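Local coordinates for protein IclR family transcriptional regulator (Brucella abortus, PDB 5WHM) that probably binds DNA through its helix-turn-helix domain and represses transcription, as an IclR-type regulator with a C-terminal domain of the GAF type, at residues 46-49 against 50-54; 73-76 against 77-80; 206-209 against 210-213. All coordinates share one frame; numbering follows the deposited sequence.

Contact 1: residues 46-49 against 50-54; sequences QEIA and HKTGL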
ATOM      1  N   GLN C  46     -12.322  21.333   5.760  1.00 39.55           N
ATOM      2  CA  GLN C  46     -13.441  21.332   6.701  1.00 46.46           C
ATOM      3  C   GLN C  46     -13.965  19.922   6.971  1.00 45.06           C
ATOM      4  O   GLN C  46     -14.325  19.599   8.110  1.00 40.10           O
ATOM      5  CB  GLN C  46     -14.573  22.232   6.206  1.00 52.81           C
ATOM      6  CG  GLN C  46     -15.704  22.407   7.244  1.00 60.96           C
ATOM      7  CD  GLN C  46     -15.250  23.178   8.503  1.00 67.03           C
ATOM      8  OE1 GLN C  46     -15.183  24.417   8.503  1.00 69.56           O
ATOM      9  NE2 GLN C  46     -14.949  22.444   9.580  1.00 65.78           N
ATOM     10  N   GLU C  47     -14.052  19.077   5.939  1.00 42.08           N
ATOM     11  CA  GLU C  47     -14.412  17.677   6.169  1.00 41.19           C
ATOM     12  C   GLU C  47     -13.398  17.000   7.076  1.00 37.91           C
ATOM     13  O   GLU C  47     -13.763  16.194   7.939  1.00 38.67           O
ATOM     14  CB  GLU C  47     -14.496  16.909   4.844  1.00 47.16           C
ATOM     15  CG  GLU C  47     -15.679  17.261   3.956  1.00 52.39           C
ATOM     16  CD  GLU C  47     -15.467  16.802   2.511  1.00 52.87           C
ATOM     17  OE1 GLU C  47     -16.080  15.780   2.106  1.00 53.85           O
ATOM     18  OE2 GLU C  47     -14.682  17.468   1.781  1.00 48.31           O
ATOM     19  N   ILE C  48     -12.113  17.306   6.891  1.00 32.33           N
ATOM     20  CA  ILE C  48     -11.082  16.667   7.700  1.00 29.95           C
ATOM     21  C   ILE C  48     -11.154  17.161   9.144  1.00 33.25           C
ATOM     22  O   ILE C  48     -10.971  16.377  10.082  1.00 29.59           O
ATOM     23  CB  ILE C  48      -9.694  16.876   7.067  1.00 27.90           C
ATOM     24  CG1 ILE C  48      -9.622  16.128   5.721  1.00 26.27           C
ATOM     25  CG2 ILE C  48      -8.582  16.387   8.001  1.00 24.74           C
ATOM     26  CD1 ILE C  48      -8.431  16.515   4.872  1.00 25.40           C
ATOM     27  N   ALA C  49     -11.446  18.452   9.351  1.00 32.15           N
ATOM     28  CA  ALA C  49     -11.631  18.959  10.713  1.00 33.14           C
ATOM     29  C   ALA C  49     -12.816  18.284  11.384  1.00 38.72           C
ATOM     30  O   ALA C  49     -12.769  17.967  12.582  1.00 38.86           O
ATOM     31  CB  ALA C  49     -11.854  20.478  10.714  1.00 31.73           C
ATOM     32  N   HIS C  50     -13.909  18.096  10.642  1.00 37.34           N
ATOM     33  CA  HIS C  50     -15.079  17.463  11.241  1.00 40.43           C
ATOM     34  C   HIS C  50     -14.768  16.019  11.617  1.00 41.35           C
ATOM     35  O   HIS C  50     -15.098  15.578  12.721  1.00 43.75           O
ATOM     36  CB  HIS C  50     -16.278  17.539  10.301  1.00 45.67           C
ATOM     37  CG  HIS C  50     -17.490  16.829  10.828  1.00 60.05           C
ATOM     38  ND1 HIS C  50     -17.696  15.475  10.661  1.00 62.57           N
ATOM     39  CD2 HIS C  50     -18.541  17.280  11.555  1.00 64.50           C
ATOM     40  CE1 HIS C  50     -18.828  15.125  11.248  1.00 64.29           C
ATOM     41  NE2 HIS C  50     -19.362  16.203  11.795  1.00 66.92           N
ATOM     42  N   LYS C  51     -14.100  15.275  10.720  1.00 38.07           N
ATOM     43  CA  LYS C  51     -13.801  13.865  10.979  1.00 37.16           C
ATOM     44  C   LYS C  51     -12.831  13.685  12.141  1.00 41.12           C
ATOM     45  O   LYS C  51     -12.935  12.714  12.901  1.00 40.36           O
ATOM     46  CB  LYS C  51     -13.194  13.208   9.734  1.00 31.84           C
ATOM     47  CG  LYS C  51     -14.164  12.939   8.597  1.00 34.79           C
ATOM     48  CD  LYS C  51     -13.360  12.288   7.423  1.00 34.33           C
ATOM     49  CE  LYS C  51     -14.228  12.021   6.207  1.00 37.59           C
ATOM     50  NZ  LYS C  51     -15.374  11.203   6.588  1.00 40.57           N
ATOM     51  N   THR C  52     -11.826  14.548  12.240  1.00 35.49           N
ATOM     52  CA  THR C  52     -10.779  14.369  13.234  1.00 35.75           C
ATOM     53  C   THR C  52     -11.064  15.087  14.542  1.00 36.08           C
ATOM     54  O   THR C  52     -10.438  14.754  15.550  1.00 39.17           O
ATOM     55  CB  THR C  52      -9.441  14.885  12.713  1.00 34.02           C
ATOM     56  OG1 THR C  52      -9.565  16.286  12.390  1.00 30.69           O
ATOM     57  CG2 THR C  52      -8.930  14.037  11.484  1.00 29.22           C
ATOM     58  N   GLY C  53     -11.958  16.076  14.544  1.00 34.99           N
ATOM     59  CA  GLY C  53     -12.141  16.939  15.697  1.00 39.21           C
ATOM     60  C   GLY C  53     -11.099  18.041  15.844  1.00 39.54           C
ATOM     61  O   GLY C  53     -11.230  18.869  16.744  1.00 40.06           O
ATOM     62  N   LEU C  54     -10.081  18.094  14.981  1.00 36.94           N
ATOM     63  CA  LEU C  54      -9.048  19.122  15.098  1.00 36.62           C
ATOM     64  C   LEU C  54      -9.551  20.463  14.557  1.00 38.32           C
ATOM     65  O   LEU C  54     -10.339  20.507  13.603  1.00 33.71           O
ATOM     66  CB  LEU C  54      -7.790  18.710  14.326  1.00 33.32           C
ATOM     67  CG  LEU C  54      -7.074  17.448  14.820  1.00 35.20           C
ATOM     68  CD1 LEU C  54      -6.075  16.902  13.783  1.00 31.51           C
ATOM     69  CD2 LEU C  54      -6.403  17.729  16.179  1.00 34.90           C
TER
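Ile48 and Thr52 meet one turn apart at the C-terminal end of helix 45-52, in the helix-turn-helix domain of this IclR-type repressor. Helix 45-52 leads through a short turn into helix 56-69. The last helical bonds run i to i+4. His50 N donates to Gln46 O at 3.0 Å and Lys51 N to Glu47 O at 2.9 Å. Ile48 O takes two donors. Thr52 N reaches Ile48 O at 3.0 Å and Thr52 OG1 at 2.7 Å, from opposite faces of the carbonyl plane. The hydroxyl can do this because OG1 sits between the backbone N and the carbonyl carbon (chi1 59°). That torsion also leaves Thr52 CG2 4.2 Å from Ile48 CG2.

Gly53 N makes a weak bond to Ala49 O, bent to 129° at hydrogen. Gly53 leaves the helix with a positive phi of 79°, a conformation glycine adopts readily.

The charged side chains find their polar partners outside 46-54. Lys51 lays its CG beside Glu47 O, while its NZ forms a salt bridge with Glu40. Glu47 OE2 accepts from the backbone N of Gly44. Ile48 packs inward on Val32, Val59 and Thr63, joining this helix to helices 24-33 and 56-69.

Thr52 OG1 also accepts in an ST turn, from Leu54 N at 3.2 Å. The chain then folds back, and Leu54 O comes to 3.3 Å from Ala49 CB.

Contact 2: residues 73-76 against 77-80; sequences RQDA and LSGL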
ATOM      1  N   ARG C  73      -2.188  15.279  -2.732  1.00 22.02           N
ATOM      2  CA  ARG C  73      -2.175  16.228  -3.829  1.00 23.76           C
ATOM      3  C   ARG C  73      -3.397  17.112  -3.681  1.00 27.42           C
ATOM      4  O   ARG C  73      -4.368  16.734  -3.025  1.00 29.66           O
ATOM      5  CB  ARG C  73      -2.137  15.542  -5.207  1.00 29.37           C
ATOM      6  CG  ARG C  73      -3.233  14.507  -5.444  1.00 31.90           C
ATOM      7  CD  ARG C  73      -3.076  13.916  -6.855  1.00 37.80           C
ATOM      8  NE  ARG C  73      -4.133  12.963  -7.156  1.00 40.89           N
ATOM      9  CZ  ARG C  73      -3.986  11.635  -7.142  1.00 51.39           C
ATOM     10  NH1 ARG C  73      -2.804  11.085  -6.872  1.00 55.86           N
ATOM     11  NH2 ARG C  73      -5.023  10.853  -7.417  1.00 48.64           N
ATOM     12  N   GLN C  74      -3.326  18.323  -4.220  1.00 23.45           N
ATOM     13  CA  GLN C  74      -4.416  19.282  -4.077  1.00 27.19           C
ATOM     14  C   GLN C  74      -4.875  19.708  -5.462  1.00 35.23           C
ATOM     15  O   GLN C  74      -4.048  20.074  -6.307  1.00 36.07           O
ATOM     16  CB  GLN C  74      -3.982  20.512  -3.261  1.00 28.67           C
ATOM     17  CG  GLN C  74      -5.138  21.409  -2.812  1.00 33.85           C
ATOM     18  CD  GLN C  74      -4.661  22.615  -1.984  1.00 39.34           C
ATOM     19  OE1 GLN C  74      -3.472  22.939  -1.985  1.00 45.92           O
ATOM     20  NE2 GLN C  74      -5.586  23.271  -1.271  1.00 34.24           N
ATOM     21  N   ASP C  75      -6.185  19.698  -5.694  1.00 35.38           N
ATOM     22  CA  ASP C  75      -6.700  20.208  -6.958  1.00 40.64           C
ATOM     23  C   ASP C  75      -6.623  21.733  -6.953  1.00 45.95           C
ATOM     24  O   ASP C  75      -7.100  22.381  -6.011  1.00 40.59           O
ATOM     25  CB  ASP C  75      -8.136  19.742  -7.194  1.00 45.21           C
ATOM     26  CG  ASP C  75      -8.711  20.266  -8.513  1.00 58.97           C
ATOM     27  OD1 ASP C  75      -8.891  21.500  -8.663  1.00 63.17           O
ATOM     28  OD2 ASP C  75      -8.958  19.438  -9.414  1.00 62.73           O
ATOM     29  N   ALA C  76      -6.042  22.302  -8.024  1.00 52.46           N
ATOM     30  CA  ALA C  76      -5.747  23.738  -8.061  1.00 57.93           C
ATOM     31  C   ALA C  76      -7.023  24.578  -8.102  1.00 58.86           C
ATOM     32  O   ALA C  76      -7.082  25.654  -7.495  1.00 57.05           O
ATOM     33  CB  ALA C  76      -4.852  24.073  -9.260  1.00 59.43           C
ATOM     34  N   LEU C  77      -8.054  24.104  -8.801  1.00 62.50           N
ATOM     35  CA  LEU C  77      -9.312  24.846  -8.846  1.00 67.58           C
ATOM     36  C   LEU C  77     -10.110  24.686  -7.552  1.00 64.30           C
ATOM     37  O   LEU C  77     -10.478  25.678  -6.910  1.00 65.34           O
ATOM     38  CB  LEU C  77     -10.137  24.399 -10.057  1.00 75.31           C
ATOM     39  CG  LEU C  77      -9.804  25.108 -11.382  1.00 82.12           C
ATOM     40  CD1 LEU C  77      -9.652  26.622 -11.173  1.00 84.10           C
ATOM     41  CD2 LEU C  77      -8.562  24.523 -12.058  1.00 82.28           C
ATOM     42  N   SER C  78     -10.356  23.440  -7.133  1.00 59.43           N
ATOM     43  CA  SER C  78     -11.272  23.166  -6.028  1.00 52.26           C
ATOM     44  C   SER C  78     -10.627  23.264  -4.644  1.00 47.19           C
ATOM     45  O   SER C  78     -11.341  23.437  -3.652  1.00 44.69           O
ATOM     46  CB  SER C  78     -11.873  21.778  -6.200  1.00 48.72           C
ATOM     47  OG  SER C  78     -10.937  20.794  -5.776  1.00 48.68           O
ATOM     48  N   GLY C  79      -9.310  23.140  -4.536  1.00 46.09           N
ATOM     49  CA  GLY C  79      -8.690  23.099  -3.230  1.00 43.58           C
ATOM     50  C   GLY C  79      -8.829  21.782  -2.485  1.00 38.85           C
ATOM     51  O   GLY C  79      -8.315  21.669  -1.361  1.00 37.18           O
ATOM     52  N   LEU C  80      -9.483  20.778  -3.071  1.00 35.74           N
ATOM     53  CA  LEU C  80      -9.674  19.490  -2.398  1.00 31.36           C
ATOM     54  C   LEU C  80      -8.429  18.614  -2.506  1.00 30.10           C
ATOM     55  O   LEU C  80      -7.640  18.734  -3.452  1.00 34.36           O
ATOM     56  CB  LEU C  80     -10.890  18.769  -2.999  1.00 32.85           C
ATOM     57  CG  LEU C  80     -12.161  19.606  -2.824  1.00 38.35           C
ATOM     58  CD1 LEU C  80     -13.395  18.959  -3.459  1.00 40.00           C
ATOM     59  CD2 LEU C  80     -12.408  19.911  -1.329  1.00 36.44           C
TER
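Asp75 turns its CG anti to the backbone N (chi1 180°), which carries the carboxylate over the turn toward Leu77 and Ser78. Gln74 has the same first torsion (chi1 -167°) and an extended chain, and its amide thereby reaches Gly79. Asp75 OD1 accepts from Ser78 N at 2.9 Å. This bond is nearly straight, but the donor stands above the carboxylate plane. Leu77 N also lies close to OD1, in a bent, weak bond. One carboxylate oxygen thus faces two successive N-H groups of the hairpin loop, and holds that of Ser78 the more firmly.

The backbone closes the loop twice. Asp75 N donates to Leu80 O at 2.8 Å, and Gly79 N donates to Asp75 O at 2.8 Å. Gln74 NE2 adds a side-chain bond to Gly79 O at 3.2 Å. The acceptor lies in the amide plane of Gln74 but is approached well off the line of its own C=O. Ser78 OG rests 3.3 Å from Asp75 CB and accepts from Leu80 N in an ST turn. Gly79 turns with a positive phi of 76°, a conformation suited to glycine.

This is the tip of the beta-hairpin wing that follows helix 56-69, as in winged helix-turn-helix domains. It joins strand 72-74 to its antiparallel partner 81-83. Within strand 72-74, Arg73 pairs with Gln82 through the backbone. Its side chain forms a salt bridge with Asp84 and packs on Tyr228 of the second subunit.

Contact 3: residues 206-209 against 210-213; sequences CLSI and GEWH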
ATOM      1  N   CYS C 206     -14.325 -19.644  13.607  1.00 30.40           N
ATOM      2  CA  CYS C 206     -15.438 -18.705  13.671  1.00 33.70           C
ATOM      3  C   CYS C 206     -16.120 -18.649  12.314  1.00 36.59           C
ATOM      4  O   CYS C 206     -15.448 -18.628  11.287  1.00 33.63           O
ATOM      5  CB  CYS C 206     -14.969 -17.273  14.051  1.00 33.07           C
ATOM      6  SG  CYS C 206     -14.517 -17.133  15.801  1.00 37.31           S
ATOM      7  N   LEU C 207     -17.446 -18.568  12.316  1.00 36.53           N
ATOM      8  CA  LEU C 207     -18.235 -18.399  11.104  1.00 33.73           C
ATOM      9  C   LEU C 207     -18.776 -16.981  10.989  1.00 35.73           C
ATOM     10  O   LEU C 207     -18.977 -16.270  11.984  1.00 35.40           O
ATOM     11  CB  LEU C 207     -19.438 -19.355  11.080  1.00 36.33           C
ATOM     12  CG  LEU C 207     -19.155 -20.838  11.277  1.00 38.05           C
ATOM     13  CD1 LEU C 207     -20.436 -21.695  11.505  1.00 37.21           C
ATOM     14  CD2 LEU C 207     -18.406 -21.308  10.046  1.00 38.34           C
ATOM     15  N   SER C 208     -19.064 -16.599   9.746  1.00 36.87           N
ATOM     16  CA  SER C 208     -19.972 -15.488   9.463  1.00 37.99           C
ATOM     17  C   SER C 208     -20.914 -15.960   8.364  1.00 40.60           C
ATOM     18  O   SER C 208     -20.561 -15.914   7.184  1.00 39.03           O
ATOM     19  CB  SER C 208     -19.233 -14.228   9.038  1.00 38.64           C
ATOM     20  OG  SER C 208     -20.194 -13.218   8.769  1.00 43.25           O
ATOM     21  N   ILE C 209     -22.092 -16.445   8.754  1.00 39.42           N
ATOM     22  CA  ILE C 209     -23.099 -16.922   7.802  1.00 42.73           C
ATOM     23  C   ILE C 209     -23.977 -15.727   7.437  1.00 45.14           C
ATOM     24  O   ILE C 209     -25.011 -15.459   8.069  1.00 46.30           O
ATOM     25  CB  ILE C 209     -23.915 -18.083   8.368  1.00 42.74           C
ATOM     26  CG1 ILE C 209     -22.991 -19.215   8.816  1.00 39.47           C
ATOM     27  CG2 ILE C 209     -24.941 -18.567   7.343  1.00 44.87           C
ATOM     28  CD1 ILE C 209     -22.054 -19.692   7.720  1.00 40.39           C
ATOM     29  N   GLY C 210     -23.562 -15.006   6.394  1.00 48.24           N
ATOM     30  CA  GLY C 210     -24.281 -13.830   5.922  1.00 50.54           C
ATOM     31  C   GLY C 210     -24.311 -12.663   6.888  1.00 49.48           C
ATOM     32  O   GLY C 210     -25.182 -11.794   6.769  1.00 52.43           O
ATOM     33  N   GLU C 211     -23.388 -12.609   7.841  1.00 47.06           N
ATOM     34  CA  GLU C 211     -23.422 -11.574   8.868  1.00 50.01           C
ATOM     35  C   GLU C 211     -22.474 -10.414   8.567  1.00 51.82           C
ATOM     36  O   GLU C 211     -22.397  -9.462   9.353  1.00 52.80           O
ATOM     37  CB  GLU C 211     -23.115 -12.195  10.231  1.00 49.31           C
ATOM     38  CG  GLU C 211     -24.179 -13.204  10.659  1.00 56.10           C
ATOM     39  CD  GLU C 211     -23.715 -14.110  11.788  1.00 57.27           C
ATOM     40  OE1 GLU C 211     -23.108 -15.190  11.508  1.00 56.79           O
ATOM     41  OE2 GLU C 211     -23.953 -13.722  12.946  1.00 57.22           O
ATOM     42  N   TRP C 212     -21.756 -10.472   7.450  1.00 50.15           N
ATOM     43  CA  TRP C 212     -21.071  -9.312   6.911  1.00 50.46           C
ATOM     44  C   TRP C 212     -21.803  -8.793   5.681  1.00 52.99           C
ATOM     45  O   TRP C 212     -22.292  -7.661   5.691  1.00 53.86           O
ATOM     46  CB  TRP C 212     -19.608  -9.640   6.583  1.00 49.27           C
ATOM     47  CG  TRP C 212     -18.980  -8.568   5.703  1.00 48.67           C
ATOM     48  CD1 TRP C 212     -18.801  -7.246   6.008  1.00 47.50           C
ATOM     49  CD2 TRP C 212     -18.500  -8.741   4.371  1.00 48.09           C
ATOM     50  NE1 TRP C 212     -18.222  -6.592   4.950  1.00 49.83           N
ATOM     51  CE2 TRP C 212     -18.036  -7.484   3.928  1.00 52.13           C
ATOM     52  CE3 TRP C 212     -18.413  -9.842   3.508  1.00 46.79           C
ATOM     53  CZ2 TRP C 212     -17.480  -7.302   2.664  1.00 53.66           C
ATOM     54  CZ3 TRP C 212     -17.864  -9.658   2.258  1.00 52.18           C
ATOM     55  CH2 TRP C 212     -17.404  -8.397   1.844  1.00 52.97           C
ATOM     56  N   HIS C 213     -21.910  -9.610   4.630  1.00 56.36           N
ATOM     57  CA  HIS C 213     -22.784  -9.373   3.486  1.00 59.93           C
ATOM     58  C   HIS C 213     -23.774 -10.525   3.390  1.00 61.48           C
ATOM     59  O   HIS C 213     -23.401 -11.685   3.589  1.00 55.65           O
ATOM     60  CB  HIS C 213     -21.999  -9.267   2.177  1.00 65.90           C
ATOM     61  CG  HIS C 213     -21.407  -7.915   1.920  1.00 73.50           C
ATOM     62  ND1 HIS C 213     -20.626  -7.644   0.814  1.00 76.19           N
ATOM     63  CD2 HIS C 213     -21.478  -6.757   2.622  1.00 76.72           C
ATOM     64  CE1 HIS C 213     -20.240  -6.379   0.847  1.00 76.65           C
ATOM     65  NE2 HIS C 213     -20.745  -5.819   1.933  1.00 77.03           N
TER
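Glu211 folds back along the end of strand 206-209, so that its carboxylate comes to the backbone of Ile209. Its CG lies anti to its own carbonyl carbon (chi1 -64°), and the chain runs extended from there. Glu211 CG passes 3.5 Å from Ile209 O. Glu211 OE1 then accepts from Ile209 N at 3.2 Å, through the lone pair directed away from OE2. Glu211 OE2 forms a salt bridge with Arg160, so the carboxylate links the strand end to helix 157-165. The positive charge probably favours the ionised form of Glu211.

Ser208 meets Glu211 near the backbone. Ser208 OG, anti to its own backbone N, lies 3.4 Å from Glu211 CB. A weak bond from Glu211 N also reaches Ser208 OG, at 3.4 Å. The hydroxyl has a further hydrogen bond, to Gly155 O. A bound acetic acid molecule, probably from the crystallisation liquor, lies about 4 Å from this side chain.

Gly210 makes the bend between strand and loop. Its phi is positive (66°), which favours glycine. Beyond the bend, the rings of Trp212 and His213 pack together. His213 CG sits 3.7 Å above the plane of the Trp212 indole, over its centre.

The contact belongs to the C-terminal, GAF-type domain. Strand 206-209 is an outermost strand of the antiparallel sheet within this chain, pairing with strand 216-225. Leu207 and Ile209 pack against helix 244-265, and Trp212 lies on strand 150-152 at Leu151 and Pro152.

Overall arrangement
Contacts 1 and 2 lie on the same side of the chain's centre, in the helix-turn-helix part, which probably binds DNA. Their centres are about 17 Å apart and their nearest atoms about 5 Å apart, without touching. Helix 56-69 runs between them along the chain: contact 1 leads into it and contact 2 follows it. Contact 3 is in the C-terminal, GAF-type domain. Its centre is about 33 Å from that of contact 1 and about 40 Å from that of contact 2. The acetic acid molecule near Ser208 of contact 3 may mark a pocket there, though it is probably a crystallisation additive. Of the three, only contact 2 is within reach of the second subunit.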